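Local coordinates for protein HigA antitoxin (Streptococcus pneumoniae TIGR4, PDB 6AF4) that probably binds DNA through a helix-turn-helix domain, as the antitoxin partner of a toxin-antitoxin pair, at residues L50-M64 against L73-K85. Sequence-based numbering, arbitrary orientation.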
ATOM      1  N   LEU H  50      -8.611  16.650   7.538  1.00 84.62           N
ATOM      2  CA  LEU H  50      -7.960  15.353   7.477  1.00 78.42           C
ATOM      3  C   LEU H  50      -6.461  15.480   7.737  1.00 76.69           C
ATOM      4  O   LEU H  50      -5.829  14.556   8.255  1.00 73.86           O
ATOM      5  CB  LEU H  50      -8.212  14.709   6.113  1.00 80.55           C
ATOM      6  CG  LEU H  50      -7.603  13.332   5.861  1.00 65.90           C
ATOM      7  CD1 LEU H  50      -7.915  12.420   7.028  1.00 76.82           C
ATOM      8  CD2 LEU H  50      -8.149  12.764   4.573  1.00 63.21           C
ATOM      9  N   GLU H  51      -5.902  16.633   7.382  1.00 77.52           N
ATOM     10  CA  GLU H  51      -4.481  16.894   7.591  1.00 81.63           C
ATOM     11  C   GLU H  51      -4.096  16.761   9.062  1.00 84.39           C
ATOM     12  O   GLU H  51      -3.136  16.068   9.397  1.00 85.20           O
ATOM     13  CB  GLU H  51      -4.095  18.287   7.081  1.00 83.43           C
ATOM     14  CG  GLU H  51      -2.686  18.705   7.497  1.00 83.23           C
ATOM     15  CD  GLU H  51      -2.275  20.063   6.953  1.00 83.58           C
ATOM     16  OE1 GLU H  51      -3.060  21.025   7.087  1.00 78.94           O
ATOM     17  OE2 GLU H  51      -1.157  20.168   6.402  1.00 79.54           O
ATOM     18  N   GLU H  52      -4.847  17.424   9.936  1.00 83.87           N
ATOM     19  CA  GLU H  52      -4.532  17.412  11.361  1.00 87.96           C
ATOM     20  C   GLU H  52      -5.045  16.157  12.065  1.00 89.17           C
ATOM     21  O   GLU H  52      -4.548  15.799  13.136  1.00 96.98           O
ATOM     22  CB  GLU H  52      -5.092  18.664  12.041  1.00 93.20           C
ATOM     23  CG  GLU H  52      -6.594  18.667  12.257  1.00100.27           C
ATOM     24  CD  GLU H  52      -7.164  20.073  12.303  1.00103.57           C
ATOM     25  OE1 GLU H  52      -6.375  21.022  12.486  1.00108.95           O
ATOM     26  OE2 GLU H  52      -8.397  20.228  12.166  1.00106.32           O
ATOM     27  N   MET H  53      -6.029  15.487  11.474  1.00 82.71           N
ATOM     28  CA  MET H  53      -6.500  14.218  12.020  1.00 79.10           C
ATOM     29  C   MET H  53      -5.438  13.136  11.839  1.00 82.92           C
ATOM     30  O   MET H  53      -5.149  12.376  12.763  1.00 89.57           O
ATOM     31  CB  MET H  53      -7.810  13.775  11.356  1.00 80.01           C
ATOM     32  CG  MET H  53      -9.048  14.551  11.784  1.00 81.50           C
ATOM     33  SD  MET H  53     -10.546  13.976  10.949  1.00 83.68           S
ATOM     34  CE  MET H  53     -10.847  12.427  11.797  1.00 66.02           C
ATOM     35  N   SER H  54      -4.868  13.071  10.640  1.00 82.78           N
ATOM     36  CA  SER H  54      -3.926  12.013  10.284  1.00 79.71           C
ATOM     37  C   SER H  54      -2.455  12.361  10.520  1.00 78.45           C
ATOM     38  O   SER H  54      -1.591  11.484  10.466  1.00 74.99           O
ATOM     39  CB  SER H  54      -4.116  11.638   8.815  1.00 73.21           C
ATOM     40  OG  SER H  54      -3.839  12.749   7.977  1.00 69.74           O
ATOM     41  N   GLY H  55      -2.168  13.633  10.777  1.00 76.46           N
ATOM     42  CA  GLY H  55      -0.791  14.080  10.902  1.00 77.22           C
ATOM     43  C   GLY H  55      -0.070  14.177   9.566  1.00 77.96           C
ATOM     44  O   GLY H  55       1.070  14.638   9.499  1.00 85.69           O
ATOM     45  N   VAL H  56      -0.735  13.736   8.501  1.00 68.60           N
ATOM     46  CA  VAL H  56      -0.195  13.823   7.148  1.00 70.68           C
ATOM     47  C   VAL H  56      -0.520  15.191   6.555  1.00 71.50           C
ATOM     48  O   VAL H  56      -1.631  15.693   6.728  1.00 65.34           O
ATOM     49  CB  VAL H  56      -0.765  12.705   6.246  1.00 72.57           C
ATOM     50  CG1 VAL H  56      -0.285  12.865   4.811  1.00 62.38           C
ATOM     51  CG2 VAL H  56      -0.385  11.338   6.792  1.00 69.70           C
ATOM     52  N   SER H  57       0.437  15.798   5.859  1.00 71.70           N
ATOM     53  CA  SER H  57       0.250  17.165   5.386  1.00 73.91           C
ATOM     54  C   SER H  57      -0.701  17.242   4.195  1.00 75.77           C
ATOM     55  O   SER H  57      -1.109  16.222   3.642  1.00 77.27           O
ATOM     56  CB  SER H  57       1.597  17.783   5.009  1.00 70.84           C
ATOM     57  OG  SER H  57       2.218  17.051   3.968  1.00 63.97           O
ATOM     58  N   GLN H  58      -1.037  18.468   3.802  1.00 78.02           N
ATOM     59  CA  GLN H  58      -1.976  18.706   2.707  1.00 77.74           C
ATOM     60  C   GLN H  58      -1.430  18.399   1.301  1.00 74.82           C
ATOM     61  O   GLN H  58      -2.144  17.826   0.482  1.00 68.30           O
ATOM     62  CB  GLN H  58      -2.503  20.143   2.766  1.00 78.94           C
ATOM     63  CG  GLN H  58      -3.815  20.325   2.020  1.00 81.98           C
ATOM     64  CD  GLN H  58      -4.692  21.400   2.628  1.00 86.01           C
ATOM     65  OE1 GLN H  58      -4.904  21.432   3.841  1.00 91.23           O
ATOM     66  NE2 GLN H  58      -5.217  22.282   1.785  1.00 81.63           N
ATOM     67  N   PRO H  59      -0.185  18.811   0.992  1.00 76.32           N
ATOM     68  CA  PRO H  59       0.296  18.437  -0.345  1.00 70.46           C
ATOM     69  C   PRO H  59       0.427  16.926  -0.527  1.00 71.61           C
ATOM     70  O   PRO H  59       0.210  16.423  -1.629  1.00 71.77           O
ATOM     71  CB  PRO H  59       1.669  19.112  -0.427  1.00 71.57           C
ATOM     72  CG  PRO H  59       1.575  20.260   0.514  1.00 75.16           C
ATOM     73  CD  PRO H  59       0.731  19.764   1.650  1.00 72.18           C
ATOM     74  N   VAL H  60       0.771  16.217   0.544  1.00 70.43           N
ATOM     75  CA  VAL H  60       0.954  14.772   0.483  1.00 66.19           C
ATOM     76  C   VAL H  60      -0.378  14.048   0.268  1.00 66.95           C
ATOM     77  O   VAL H  60      -0.458  13.105  -0.521  1.00 63.90           O
ATOM     78  CB  VAL H  60       1.643  14.239   1.762  1.00 68.94           C
ATOM     79  CG1 VAL H  60       1.672  12.718   1.772  1.00 59.16           C
ATOM     80  CG2 VAL H  60       3.055  14.798   1.872  1.00 65.75           C
ATOM     81  N   ILE H  61      -1.426  14.493   0.959  1.00 66.93           N
ATOM     82  CA  ILE H  61      -2.743  13.888   0.784  1.00 64.74           C
ATOM     83  C   ILE H  61      -3.319  14.261  -0.587  1.00 66.26           C
ATOM     84  O   ILE H  61      -4.042  13.473  -1.203  1.00 65.73           O
ATOM     85  CB  ILE H  61      -3.724  14.300   1.918  1.00 59.62           C
ATOM     86  CG1 ILE H  61      -5.110  13.695   1.694  1.00 55.00           C
ATOM     87  CG2 ILE H  61      -3.854  15.794   2.015  1.00 73.16           C
ATOM     88  CD1 ILE H  61      -5.132  12.193   1.773  1.00 63.86           C
ATOM     89  N   ALA H  62      -2.974  15.450  -1.075  1.00 66.65           N
ATOM     90  CA  ALA H  62      -3.422  15.902  -2.390  1.00 63.64           C
ATOM     91  C   ALA H  62      -2.908  14.979  -3.493  1.00 66.99           C
ATOM     92  O   ALA H  62      -3.679  14.525  -4.341  1.00 66.97           O
ATOM     93  CB  ALA H  62      -2.970  17.331  -2.645  1.00 55.16           C
ATOM     94  N   ARG H  63      -1.607  14.706  -3.475  1.00 63.57           N
ATOM     95  CA  ARG H  63      -0.996  13.810  -4.452  1.00 66.82           C
ATOM     96  C   ARG H  63      -1.443  12.371  -4.251  1.00 64.44           C
ATOM     97  O   ARG H  63      -1.399  11.566  -5.173  1.00 70.53           O
ATOM     98  CB  ARG H  63       0.529  13.880  -4.378  1.00 60.97           C
ATOM     99  CG  ARG H  63       1.118  15.226  -4.734  1.00 68.98           C
ATOM    100  CD  ARG H  63       2.617  15.210  -4.513  1.00 79.06           C
ATOM    101  NE  ARG H  63       3.024  14.056  -3.716  1.00 80.56           N
ATOM    102  CZ  ARG H  63       3.764  14.134  -2.615  1.00 85.83           C
ATOM    103  NH1 ARG H  63       4.179  15.314  -2.175  1.00 82.48           N
ATOM    104  NH2 ARG H  63       4.085  13.031  -1.951  1.00 82.11           N
ATOM    105  N   MET H  64      -1.852  12.040  -3.035  1.00 61.16           N
ATOM    106  CA  MET H  64      -2.349  10.702  -2.757  1.00 59.44           C
ATOM    107  C   MET H  64      -3.683  10.487  -3.464  1.00 60.37           C
ATOM    108  O   MET H  64      -4.027   9.369  -3.845  1.00 53.57           O
ATOM    109  CB  MET H  64      -2.495  10.488  -1.255  1.00 61.32           C
ATOM    110  CG  MET H  64      -3.056   9.139  -0.874  1.00 55.38           C
ATOM    111  SD  MET H  64      -3.339   9.029   0.894  1.00 55.14           S
ATOM    112  CE  MET H  64      -4.206   7.467   1.001  1.00 57.20           C
ATOM    113  N   LEU H  73       3.245   3.395   1.829  1.00 62.25           N
ATOM    114  CA  LEU H  73       2.284   2.597   2.517  1.00 60.82           C
ATOM    115  C   LEU H  73       1.889   3.200   3.842  1.00 56.88           C
ATOM    116  O   LEU H  73       0.795   3.016   4.287  1.00 60.73           O
ATOM    117  CB  LEU H  73       2.854   1.213   2.695  1.00 67.29           C
ATOM    118  CG  LEU H  73       1.975   0.134   3.268  1.00 66.92           C
ATOM    119  CD1 LEU H  73       0.757  -0.082   2.397  1.00 61.06           C
ATOM    120  CD2 LEU H  73       2.829  -1.111   3.310  1.00 64.31           C
ATOM    121  N   ASP H  74       2.817   3.861   4.497  1.00 68.62           N
ATOM    122  CA  ASP H  74       2.630   4.379   5.823  1.00 63.31           C
ATOM    123  C   ASP H  74       1.657   5.525   5.839  1.00 56.29           C
ATOM    124  O   ASP H  74       0.845   5.634   6.719  1.00 51.74           O
ATOM    125  CB  ASP H  74       3.970   4.738   6.436  1.00 62.81           C
ATOM    126  CG  ASP H  74       4.730   3.524   6.887  1.00 71.07           C
ATOM    127  OD1 ASP H  74       4.106   2.481   7.120  1.00 66.79           O
ATOM    128  OD2 ASP H  74       5.953   3.611   7.003  1.00 68.77           O
ATOM    129  N   THR H  75       1.754   6.374   4.836  1.00 54.88           N
ATOM    130  CA  THR H  75       0.866   7.516   4.695  1.00 56.60           C
ATOM    131  C   THR H  75      -0.558   7.066   4.378  1.00 57.06           C
ATOM    132  O   THR H  75      -1.520   7.615   4.914  1.00 62.31           O
ATOM    133  CB  THR H  75       1.359   8.464   3.589  1.00 55.82           C
ATOM    134  OG1 THR H  75       1.289   7.796   2.322  1.00 73.07           O
ATOM    135  CG2 THR H  75       2.796   8.881   3.851  1.00 53.88           C
ATOM    136  N   VAL H  76      -0.684   6.067   3.508  1.00 53.29           N
ATOM    137  CA  VAL H  76      -1.987   5.521   3.139  1.00 52.85           C
ATOM    138  C   VAL H  76      -2.705   4.961   4.359  1.00 49.27           C
ATOM    139  O   VAL H  76      -3.884   5.238   4.577  1.00 48.74           O
ATOM    140  CB  VAL H  76      -1.863   4.406   2.074  1.00 58.42           C
ATOM    141  CG1 VAL H  76      -3.224   3.783   1.785  1.00 47.76           C
ATOM    142  CG2 VAL H  76      -1.253   4.952   0.802  1.00 54.65           C
ATOM    143  N   LEU H  77      -1.982   4.174   5.152  1.00 55.14           N
ATOM    144  CA  LEU H  77      -2.533   3.581   6.366  1.00 56.06           C
ATOM    145  C   LEU H  77      -2.944   4.647   7.380  1.00 56.57           C
ATOM    146  O   LEU H  77      -3.927   4.476   8.100  1.00 54.61           O
ATOM    147  CB  LEU H  77      -1.523   2.619   6.996  1.00 57.41           C
ATOM    148  CG  LEU H  77      -1.253   1.312   6.245  1.00 60.49           C
ATOM    149  CD1 LEU H  77      -0.002   0.626   6.782  1.00 63.82           C
ATOM    150  CD2 LEU H  77      -2.454   0.385   6.330  1.00 65.71           C
ATOM    151  N   LYS H  78      -2.189   5.742   7.431  1.00 54.93           N
ATOM    152  CA  LYS H  78      -2.504   6.858   8.319  1.00 57.44           C
ATOM    153  C   LYS H  78      -3.794   7.557   7.905  1.00 62.31           C
ATOM    154  O   LYS H  78      -4.689   7.773   8.726  1.00 62.48           O
ATOM    155  CB  LYS H  78      -1.360   7.875   8.344  1.00 60.82           C
ATOM    156  CG  LYS H  78      -0.161   7.471   9.188  1.00 68.90           C
ATOM    157  CD  LYS H  78       0.806   8.637   9.338  1.00 72.54           C
ATOM    158  CE  LYS H  78       2.134   8.194   9.928  1.00 80.50           C
ATOM    159  NZ  LYS H  78       3.079   9.338  10.064  1.00 90.92           N
ATOM    160  N   VAL H  79      -3.878   7.918   6.628  1.00 56.05           N
ATOM    161  CA  VAL H  79      -5.048   8.608   6.101  1.00 56.83           C
ATOM    162  C   VAL H  79      -6.302   7.745   6.231  1.00 58.58           C
ATOM    163  O   VAL H  79      -7.359   8.231   6.634  1.00 61.92           O
ATOM    164  CB  VAL H  79      -4.846   9.007   4.628  1.00 53.44           C
ATOM    165  CG1 VAL H  79      -6.134   9.563   4.043  1.00 50.89           C
ATOM    166  CG2 VAL H  79      -3.715  10.019   4.506  1.00 49.71           C
ATOM    167  N   LEU H  80      -6.174   6.462   5.906  1.00 57.42           N
ATOM    168  CA  LEU H  80      -7.300   5.535   6.002  1.00 63.53           C
ATOM    169  C   LEU H  80      -7.778   5.358   7.444  1.00 58.59           C
ATOM    170  O   LEU H  80      -8.977   5.239   7.696  1.00 55.02           O
ATOM    171  CB  LEU H  80      -6.925   4.174   5.407  1.00 54.81           C
ATOM    172  CG  LEU H  80      -6.813   4.089   3.883  1.00 56.78           C
ATOM    173  CD1 LEU H  80      -6.393   2.691   3.455  1.00 54.56           C
ATOM    174  CD2 LEU H  80      -8.121   4.486   3.218  1.00 53.36           C
ATOM    175  N   ALA H  81      -6.835   5.339   8.383  1.00 58.97           N
ATOM    176  CA  ALA H  81      -7.152   5.132   9.794  1.00 63.07           C
ATOM    177  C   ALA H  81      -8.063   6.230  10.332  1.00 60.83           C
ATOM    178  O   ALA H  81      -8.969   5.965  11.122  1.00 60.81           O
ATOM    179  CB  ALA H  81      -5.880   5.056  10.616  1.00 57.00           C
ATOM    180  N   SER H  82      -7.814   7.461   9.896  1.00 60.57           N
ATOM    181  CA  SER H  82      -8.644   8.598  10.280  1.00 61.06           C
ATOM    182  C   SER H  82     -10.069   8.431   9.764  1.00 64.15           C
ATOM    183  O   SER H  82     -11.022   8.937  10.361  1.00 67.76           O
ATOM    184  CB  SER H  82      -8.046   9.901   9.746  1.00 65.49           C
ATOM    185  OG  SER H  82      -6.670  10.005  10.067  1.00 72.52           O
ATOM    186  N   LEU H  83     -10.203   7.716   8.652  1.00 57.48           N
ATOM    187  CA  LEU H  83     -11.491   7.543   7.987  1.00 58.21           C
ATOM    188  C   LEU H  83     -12.180   6.244   8.397  1.00 60.19           C
ATOM    189  O   LEU H  83     -13.284   5.947   7.941  1.00 57.71           O
ATOM    190  CB  LEU H  83     -11.316   7.581   6.466  1.00 61.52           C
ATOM    191  CG  LEU H  83     -11.285   8.945   5.765  1.00 54.72           C
ATOM    192  CD1 LEU H  83     -10.228   9.855   6.349  1.00 60.86           C
ATOM    193  CD2 LEU H  83     -11.054   8.769   4.277  1.00 63.22           C
ATOM    194  N   GLY H  84     -11.519   5.467   9.249  1.00 57.13           N
ATOM    195  CA  GLY H  84     -12.103   4.240   9.756  1.00 51.79           C
ATOM    196  C   GLY H  84     -11.812   3.015   8.914  1.00 62.10           C
ATOM    197  O   GLY H  84     -12.416   1.963   9.120  1.00 67.34           O
ATOM    198  N   LYS H  85     -10.892   3.143   7.961  1.00 63.55           N
ATOM    199  CA  LYS H  85     -10.479   1.994   7.159  1.00 65.57           C
ATOM    200  C   LYS H  85      -8.983   1.726   7.287  1.00 65.43           C
ATOM    201  O   LYS H  85      -8.262   2.487   7.936  1.00 63.72           O
ATOM    202  CB  LYS H  85     -10.840   2.204   5.686  1.00 62.05           C
ATOM    203  CG  LYS H  85     -12.279   1.868   5.331  1.00 68.13           C
ATOM    204  CD  LYS H  85     -13.203   3.053   5.530  1.00 65.75           C
ATOM    205  CE  LYS H  85     -14.606   2.729   5.049  1.00 72.11           C
ATOM    206  NZ  LYS H  85     -15.471   3.940   4.996  1.00 76.95           N
TER
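Val79 points from helix 73-82 into the angle between helices 47-54 and 58-65, where Ile61 CD1 lies against both of its methyls, 3.6 Å from Val79 CG1. On another flank CG1 meets Leu50 CD2 at 3.8 Å, the leucine crossing it at about a right angle. Met64 and Val79 reach toward each other tip to tip, Met64 SD lying 3.8 Å from Val79 CG2. Met64 gets there fully extended, CG trans to its own nitrogen (chi1 178°), and its CE then lies across Val76, 3.6 Å from Val76 CA. In the turn after helix 47-54, Val56 CG2 rests against the aliphatic chain of Lys78, 3.9 Å from CD. Farther along, Ser82 OG sits over Ser54 CB, yet the two hydroxyls look back into their own helices: Ser54 OG donates to Leu50 O (2.7 Å), tilted out of the carbonyl plane, and Ser82 OG donates to Lys78 O. Ser54 OG also accepts from Val56 N, an ST turn at the bend of the helix-turn-helix. Leu36 of helix 20-40 touches both Leu50 and Ile61, extending the apolar cluster. Between these two segments the hold is van der Waals packing, the serine hydroxyls donating within their own helices.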